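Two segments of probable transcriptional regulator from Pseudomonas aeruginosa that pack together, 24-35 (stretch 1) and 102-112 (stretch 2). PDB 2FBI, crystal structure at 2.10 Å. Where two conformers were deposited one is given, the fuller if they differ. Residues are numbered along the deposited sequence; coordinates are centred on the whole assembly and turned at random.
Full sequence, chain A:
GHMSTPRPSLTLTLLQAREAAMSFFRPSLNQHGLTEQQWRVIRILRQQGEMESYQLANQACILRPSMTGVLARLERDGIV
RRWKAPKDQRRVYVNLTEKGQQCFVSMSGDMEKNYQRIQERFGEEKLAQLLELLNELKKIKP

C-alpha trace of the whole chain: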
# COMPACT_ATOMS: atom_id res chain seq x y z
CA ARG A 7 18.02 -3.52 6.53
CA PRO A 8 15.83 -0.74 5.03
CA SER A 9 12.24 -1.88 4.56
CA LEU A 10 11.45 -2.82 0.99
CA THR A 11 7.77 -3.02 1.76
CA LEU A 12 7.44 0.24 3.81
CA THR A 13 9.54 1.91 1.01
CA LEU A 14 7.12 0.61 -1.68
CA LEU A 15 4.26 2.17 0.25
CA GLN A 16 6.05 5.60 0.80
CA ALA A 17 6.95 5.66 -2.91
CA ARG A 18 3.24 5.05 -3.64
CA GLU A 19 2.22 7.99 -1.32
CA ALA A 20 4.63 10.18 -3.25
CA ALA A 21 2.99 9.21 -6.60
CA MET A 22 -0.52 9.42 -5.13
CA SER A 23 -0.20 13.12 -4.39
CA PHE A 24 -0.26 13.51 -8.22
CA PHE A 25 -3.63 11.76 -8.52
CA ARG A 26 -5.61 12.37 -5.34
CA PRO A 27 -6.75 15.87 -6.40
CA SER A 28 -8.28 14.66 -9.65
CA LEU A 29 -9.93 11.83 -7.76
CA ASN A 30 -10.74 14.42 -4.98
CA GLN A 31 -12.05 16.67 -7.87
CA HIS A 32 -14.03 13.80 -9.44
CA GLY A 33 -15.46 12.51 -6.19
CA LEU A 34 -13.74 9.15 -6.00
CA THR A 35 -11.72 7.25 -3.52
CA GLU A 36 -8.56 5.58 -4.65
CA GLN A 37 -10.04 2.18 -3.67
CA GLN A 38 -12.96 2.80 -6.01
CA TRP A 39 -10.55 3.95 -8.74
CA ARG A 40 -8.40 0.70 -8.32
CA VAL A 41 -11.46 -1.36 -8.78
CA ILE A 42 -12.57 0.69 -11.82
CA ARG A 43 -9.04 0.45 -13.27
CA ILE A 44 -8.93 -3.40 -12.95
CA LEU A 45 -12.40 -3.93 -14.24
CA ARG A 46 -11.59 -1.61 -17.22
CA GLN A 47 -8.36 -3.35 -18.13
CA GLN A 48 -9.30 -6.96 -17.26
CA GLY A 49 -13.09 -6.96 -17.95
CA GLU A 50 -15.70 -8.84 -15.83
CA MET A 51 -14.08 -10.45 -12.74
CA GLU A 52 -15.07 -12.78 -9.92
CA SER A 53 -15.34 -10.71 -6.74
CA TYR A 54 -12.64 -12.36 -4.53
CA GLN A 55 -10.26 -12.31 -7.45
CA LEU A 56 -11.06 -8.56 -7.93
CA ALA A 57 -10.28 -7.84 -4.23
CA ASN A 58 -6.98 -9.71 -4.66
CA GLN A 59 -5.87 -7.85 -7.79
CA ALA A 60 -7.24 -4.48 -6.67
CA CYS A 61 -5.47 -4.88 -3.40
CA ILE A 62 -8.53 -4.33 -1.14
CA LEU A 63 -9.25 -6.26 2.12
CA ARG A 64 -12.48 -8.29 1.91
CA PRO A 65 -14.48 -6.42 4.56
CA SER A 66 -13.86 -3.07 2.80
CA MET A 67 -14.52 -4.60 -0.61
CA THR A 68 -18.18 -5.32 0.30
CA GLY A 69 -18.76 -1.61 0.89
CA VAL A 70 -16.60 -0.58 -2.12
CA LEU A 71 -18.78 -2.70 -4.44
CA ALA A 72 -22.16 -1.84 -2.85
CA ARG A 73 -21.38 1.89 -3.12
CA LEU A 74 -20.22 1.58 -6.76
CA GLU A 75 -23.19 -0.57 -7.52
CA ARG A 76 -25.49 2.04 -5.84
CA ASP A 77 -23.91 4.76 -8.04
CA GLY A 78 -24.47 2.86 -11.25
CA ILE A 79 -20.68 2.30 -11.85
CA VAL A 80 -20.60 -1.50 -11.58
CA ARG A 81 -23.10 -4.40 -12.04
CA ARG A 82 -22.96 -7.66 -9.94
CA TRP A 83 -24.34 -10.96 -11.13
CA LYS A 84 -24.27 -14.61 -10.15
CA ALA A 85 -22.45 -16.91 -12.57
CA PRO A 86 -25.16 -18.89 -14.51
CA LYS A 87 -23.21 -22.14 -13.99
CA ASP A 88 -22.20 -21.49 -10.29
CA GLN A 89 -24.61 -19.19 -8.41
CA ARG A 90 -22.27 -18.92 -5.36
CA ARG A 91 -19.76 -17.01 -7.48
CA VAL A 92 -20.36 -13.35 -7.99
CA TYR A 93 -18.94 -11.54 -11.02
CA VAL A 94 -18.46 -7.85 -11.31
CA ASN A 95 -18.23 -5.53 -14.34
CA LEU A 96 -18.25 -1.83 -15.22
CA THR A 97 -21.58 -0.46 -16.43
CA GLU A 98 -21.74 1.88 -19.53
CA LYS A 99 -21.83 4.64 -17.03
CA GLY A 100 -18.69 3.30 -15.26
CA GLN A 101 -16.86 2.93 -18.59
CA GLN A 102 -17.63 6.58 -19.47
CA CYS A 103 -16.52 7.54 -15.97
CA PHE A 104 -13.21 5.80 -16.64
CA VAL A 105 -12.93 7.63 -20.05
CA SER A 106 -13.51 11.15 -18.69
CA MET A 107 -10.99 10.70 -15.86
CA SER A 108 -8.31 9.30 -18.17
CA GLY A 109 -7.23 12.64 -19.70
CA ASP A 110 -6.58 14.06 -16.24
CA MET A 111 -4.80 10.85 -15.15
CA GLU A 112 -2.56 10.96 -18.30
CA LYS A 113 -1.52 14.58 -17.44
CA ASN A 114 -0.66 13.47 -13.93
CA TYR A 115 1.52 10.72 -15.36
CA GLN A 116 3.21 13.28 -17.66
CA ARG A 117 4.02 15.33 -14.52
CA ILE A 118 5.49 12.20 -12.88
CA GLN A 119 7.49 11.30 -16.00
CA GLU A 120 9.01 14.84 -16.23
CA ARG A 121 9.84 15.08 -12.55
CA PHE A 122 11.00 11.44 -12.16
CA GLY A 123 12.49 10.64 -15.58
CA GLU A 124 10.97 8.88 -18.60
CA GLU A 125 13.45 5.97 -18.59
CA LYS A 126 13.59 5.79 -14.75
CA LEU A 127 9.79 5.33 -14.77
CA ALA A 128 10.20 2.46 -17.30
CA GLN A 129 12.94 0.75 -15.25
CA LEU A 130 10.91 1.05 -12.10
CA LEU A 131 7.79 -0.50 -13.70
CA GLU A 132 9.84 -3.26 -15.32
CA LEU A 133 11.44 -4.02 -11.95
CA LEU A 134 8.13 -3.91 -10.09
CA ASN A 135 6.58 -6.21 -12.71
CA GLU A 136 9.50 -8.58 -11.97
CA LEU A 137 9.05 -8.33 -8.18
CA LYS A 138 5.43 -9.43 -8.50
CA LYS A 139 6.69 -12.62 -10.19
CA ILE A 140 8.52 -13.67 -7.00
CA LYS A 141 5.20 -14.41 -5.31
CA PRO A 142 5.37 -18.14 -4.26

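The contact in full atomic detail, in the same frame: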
# COMPACT_ATOMS: atom_id res chain seq x y z
N PHE A 24 0.06 13.09 -6.84
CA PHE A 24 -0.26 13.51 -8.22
C PHE A 24 -1.66 13.14 -8.69
O PHE A 24 -2.16 13.78 -9.61
CB PHE A 24 0.80 13.03 -9.16
CG PHE A 24 2.11 13.70 -8.94
CD1 PHE A 24 2.47 14.84 -9.69
CD2 PHE A 24 3.00 13.23 -8.00
CE1 PHE A 24 3.69 15.47 -9.50
CE2 PHE A 24 4.22 13.86 -7.80
CZ PHE A 24 4.55 14.99 -8.55
N PHE A 25 -2.30 12.14 -8.09
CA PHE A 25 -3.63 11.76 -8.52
C PHE A 25 -4.73 12.09 -7.54
O PHE A 25 -5.88 12.09 -7.92
CB PHE A 25 -3.74 10.24 -8.94
CG PHE A 25 -2.61 9.77 -9.86
CD1 PHE A 25 -2.68 9.97 -11.25
CD2 PHE A 25 -1.48 9.17 -9.33
CE1 PHE A 25 -1.63 9.64 -12.08
CE2 PHE A 25 -0.42 8.81 -10.16
CZ PHE A 25 -0.52 9.04 -11.54
N ARG A 26 -4.43 12.29 -6.26
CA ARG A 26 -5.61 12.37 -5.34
C ARG A 26 -6.50 13.58 -5.65
O ARG A 26 -7.73 13.47 -5.61
CB ARG A 26 -5.22 12.31 -3.86
CG ARG A 26 -4.94 10.87 -3.36
CD ARG A 26 -4.95 10.76 -1.85
NE ARG A 26 -4.52 9.43 -1.45
CZ ARG A 26 -3.31 9.13 -0.99
NH1 ARG A 26 -3.01 7.87 -0.67
NH2 ARG A 26 -2.39 10.07 -0.84
N PRO A 27 -5.88 14.72 -6.04
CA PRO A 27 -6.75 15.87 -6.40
C PRO A 27 -7.71 15.60 -7.51
O PRO A 27 -8.89 15.87 -7.34
CB PRO A 27 -5.75 16.97 -6.71
CG PRO A 27 -4.59 16.62 -5.90
CD PRO A 27 -4.47 15.12 -6.08
N SER A 28 -7.29 14.98 -8.61
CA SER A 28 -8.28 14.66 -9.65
C SER A 28 -9.37 13.66 -9.22
O SER A 28 -10.51 13.72 -9.69
CB SER A 28 -7.63 14.15 -10.94
OG SER A 28 -6.28 14.61 -11.00
N LEU A 29 -8.97 12.70 -8.41
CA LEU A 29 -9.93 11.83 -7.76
C LEU A 29 -10.68 12.66 -6.70
O LEU A 29 -11.85 12.56 -6.66
CB LEU A 29 -9.24 10.60 -7.10
CG LEU A 29 -8.31 9.69 -7.93
CD1 LEU A 29 -7.52 8.81 -7.03
CD2 LEU A 29 -9.12 8.88 -8.96
N ASN A 30 -10.02 13.42 -5.83
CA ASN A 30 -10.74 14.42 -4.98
C ASN A 30 -11.74 15.13 -5.92
O ASN A 30 -12.95 14.83 -5.91
CB ASN A 30 -9.77 15.45 -4.32
CG ASN A 30 -8.93 14.85 -3.15
OD1 ASN A 30 -9.18 13.72 -2.73
ND2 ASN A 30 -7.95 15.60 -2.66
N GLN A 31 -11.21 15.94 -6.85
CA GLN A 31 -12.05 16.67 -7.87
C GLN A 31 -13.14 15.88 -8.57
O GLN A 31 -14.11 16.46 -9.02
CB GLN A 31 -11.22 17.44 -8.92
CG GLN A 31 -10.65 18.77 -8.42
CD GLN A 31 -9.21 19.06 -8.90
OE1 GLN A 31 -8.81 18.67 -10.02
NE2 GLN A 31 -8.44 19.76 -8.06
N HIS A 32 -13.00 14.57 -8.67
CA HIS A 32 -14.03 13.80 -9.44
C HIS A 32 -14.95 13.04 -8.47
O HIS A 32 -15.85 12.29 -8.87
CB HIS A 32 -13.39 12.81 -10.41
CG HIS A 32 -13.02 13.39 -11.74
ND1 HIS A 32 -13.67 13.04 -12.91
CD2 HIS A 32 -12.04 14.25 -12.10
CE1 HIS A 32 -13.11 13.67 -13.93
NE2 HIS A 32 -12.12 14.41 -13.47
N GLY A 33 -14.73 13.26 -7.19
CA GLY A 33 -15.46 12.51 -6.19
C GLY A 33 -15.32 10.99 -6.32
O GLY A 33 -16.35 10.28 -6.48
N LEU A 34 -14.05 10.53 -6.32
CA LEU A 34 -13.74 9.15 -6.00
C LEU A 34 -12.58 8.88 -5.08
O LEU A 34 -11.60 9.65 -5.00
CB LEU A 34 -13.79 8.17 -7.17
CG LEU A 34 -13.64 8.12 -8.66
CD1 LEU A 34 -14.93 7.43 -9.17
CD2 LEU A 34 -13.45 9.44 -9.32
N THR A 35 -12.74 7.75 -4.37
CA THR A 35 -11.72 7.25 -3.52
C THR A 35 -10.77 6.47 -4.40
O THR A 35 -11.16 5.96 -5.42
CB THR A 35 -12.30 6.32 -2.38
OG1 THR A 35 -12.87 5.12 -2.95
CG2 THR A 35 -13.41 7.05 -1.61
N GLN A 102 -17.71 5.17 -19.03
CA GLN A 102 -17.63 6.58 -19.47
C GLN A 102 -16.99 7.41 -18.38
O GLN A 102 -16.29 8.37 -18.65
CB GLN A 102 -19.02 7.13 -19.83
CG GLN A 102 -19.00 8.55 -20.46
CD GLN A 102 -18.22 8.62 -21.78
OE1 GLN A 102 -18.14 7.67 -22.55
NE2 GLN A 102 -17.67 9.77 -22.05
N CYS A 103 -17.26 7.05 -17.13
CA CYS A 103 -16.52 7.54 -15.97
C CYS A 103 -15.01 7.31 -16.15
O CYS A 103 -14.21 8.25 -16.08
CB CYS A 103 -17.04 6.80 -14.71
SG CYS A 103 -16.36 7.40 -13.24
N PHE A 104 -14.63 6.06 -16.39
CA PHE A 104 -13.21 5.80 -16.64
C PHE A 104 -12.67 6.74 -17.76
O PHE A 104 -11.66 7.43 -17.60
CB PHE A 104 -12.91 4.34 -17.01
CG PHE A 104 -11.47 4.15 -17.42
CD1 PHE A 104 -10.49 3.85 -16.44
CD2 PHE A 104 -11.07 4.34 -18.75
CE1 PHE A 104 -9.11 3.73 -16.82
CE2 PHE A 104 -9.71 4.21 -19.15
CZ PHE A 104 -8.72 3.91 -18.18
N VAL A 105 -13.38 6.78 -18.90
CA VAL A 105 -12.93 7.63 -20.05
C VAL A 105 -12.72 9.11 -19.66
O VAL A 105 -11.66 9.67 -19.90
CB VAL A 105 -13.89 7.50 -21.27
CG1 VAL A 105 -13.55 8.55 -22.36
CG2 VAL A 105 -13.85 6.10 -21.85
N SER A 106 -13.70 9.74 -19.02
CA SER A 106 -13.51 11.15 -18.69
C SER A 106 -12.41 11.44 -17.66
O SER A 106 -11.86 12.53 -17.67
CB SER A 106 -14.82 11.82 -18.30
OG SER A 106 -15.23 11.42 -17.04
N MET A 107 -12.07 10.49 -16.80
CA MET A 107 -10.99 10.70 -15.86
C MET A 107 -9.62 10.51 -16.49
O MET A 107 -8.66 11.05 -16.01
CB MET A 107 -11.14 9.74 -14.69
CG MET A 107 -12.18 10.21 -13.66
SD MET A 107 -11.46 10.16 -12.04
CE MET A 107 -9.86 10.90 -12.34
N SER A 108 -9.57 9.76 -17.59
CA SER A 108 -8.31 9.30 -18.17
C SER A 108 -7.43 10.41 -18.72
O SER A 108 -6.23 10.29 -18.64
CB SER A 108 -8.54 8.21 -19.25
OG SER A 108 -9.13 8.78 -20.41
N GLY A 109 -8.02 11.49 -19.24
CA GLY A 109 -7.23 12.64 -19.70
C GLY A 109 -6.49 13.31 -18.55
O GLY A 109 -5.26 13.51 -18.60
N ASP A 110 -7.22 13.60 -17.48
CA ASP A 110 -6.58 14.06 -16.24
C ASP A 110 -5.48 13.09 -15.75
O ASP A 110 -4.37 13.51 -15.45
CB ASP A 110 -7.62 14.36 -15.13
CG ASP A 110 -8.49 15.60 -15.45
OD1 ASP A 110 -7.99 16.50 -16.18
OD2 ASP A 110 -9.67 15.67 -15.00
N MET A 111 -5.79 11.80 -15.69
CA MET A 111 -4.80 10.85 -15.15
C MET A 111 -3.54 10.72 -16.05
O MET A 111 -2.44 10.49 -15.55
CB MET A 111 -5.43 9.48 -14.79
CG MET A 111 -6.62 9.50 -13.78
SD MET A 111 -6.35 9.91 -12.02
CE MET A 111 -6.14 11.64 -12.13
N GLU A 112 -3.71 10.89 -17.36
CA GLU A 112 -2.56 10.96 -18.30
C GLU A 112 -1.66 12.19 -18.00
O GLU A 112 -0.43 12.05 -17.90
CB GLU A 112 -3.07 10.89 -19.74
CG GLU A 112 -2.02 11.10 -20.90
CD GLU A 112 -0.84 10.13 -20.87
OE1 GLU A 112 -1.10 8.91 -20.74
OE2 GLU A 112 0.34 10.59 -20.96
O HOH W 1 -8.65 17.32 -12.12

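The most unusual feature of this contact is the way His32 is held by two neighbours at once, through its face and through its edge. Met107 lies over one face of the imidazole: its CG is 3.7 Å from the centroid of the His32 ring, a CH-pi contact, and its SD is 3.9 Å from the same centroid, both within about 30° of the ring normal. At the edge, near the ring plane, His32 NE2 donates a hydrogen bond to Asp110 OD2 at 3.2 Å, with an N-H...O angle of 158°. Histidine suits the position because its flat pi surface can accept a thioether chain while its in-plane nitrogen addresses a carboxylate.

This bond is the sole direct hydrogen bond between the stretches. A water adds a second, looser link, donating to Gln31 OE1 at 2.5 Å and weakly to Asp110 OD2 at 3.5 Å.

The backbones are two helices running roughly antiparallel, at 152°, with axes 10.1 Å apart at closest approach. As stretch 1 advances from Phe25 through Ser28 to His32, its nearest CA partners step back from Met111 through Asp110 to Met107. Side chains therefore fill most of the gap, and the two methionines, long, flexible and unbranched, do much of the filling.

At one of the two closest CA pairs, Ser28 with Asp110, small Ser28 points toward stretch 2 and leaves room for the tip of Met111, whose CE comes within 3.2 Å of Ser28 CB, a tight fit. The Ser28 hydroxyl is hydrogen-bonded to a residue just outside the two stretches. Met111 SD also touches Phe25 CD1 at 3.8 Å, approaching the ring obliquely, while the edge of that ring, at Phe25 CE1, lies 3.7 Å from Met111 O. Leu29 starts sideways, but its end comes nearer and meets both methionines: Leu29 CD2 is 4.0 Å from Met107 CE and 4.3 Å from Met111 SD. These are apolar contacts, well suited to buried side chains.

Beyond His32 the chain turns in a Schellman motif. Gly33 takes positive phi, a conformation that favours glycine, and Gly33 N and Leu34 N bond back to Asn30 O and Leu29 O. After this turn Leu34 points toward stretch 2, extending the apolar surface: Leu34 CD2 sits 3.4 Å from Met107 SD and Leu34 CD1 4.3 Å from Cys103 SG. Met107 is thus shared among His32, Leu29 and Leu34, its polarizable sulfur and hydrocarbon chain compatible with aromatic and aliphatic neighbours alike.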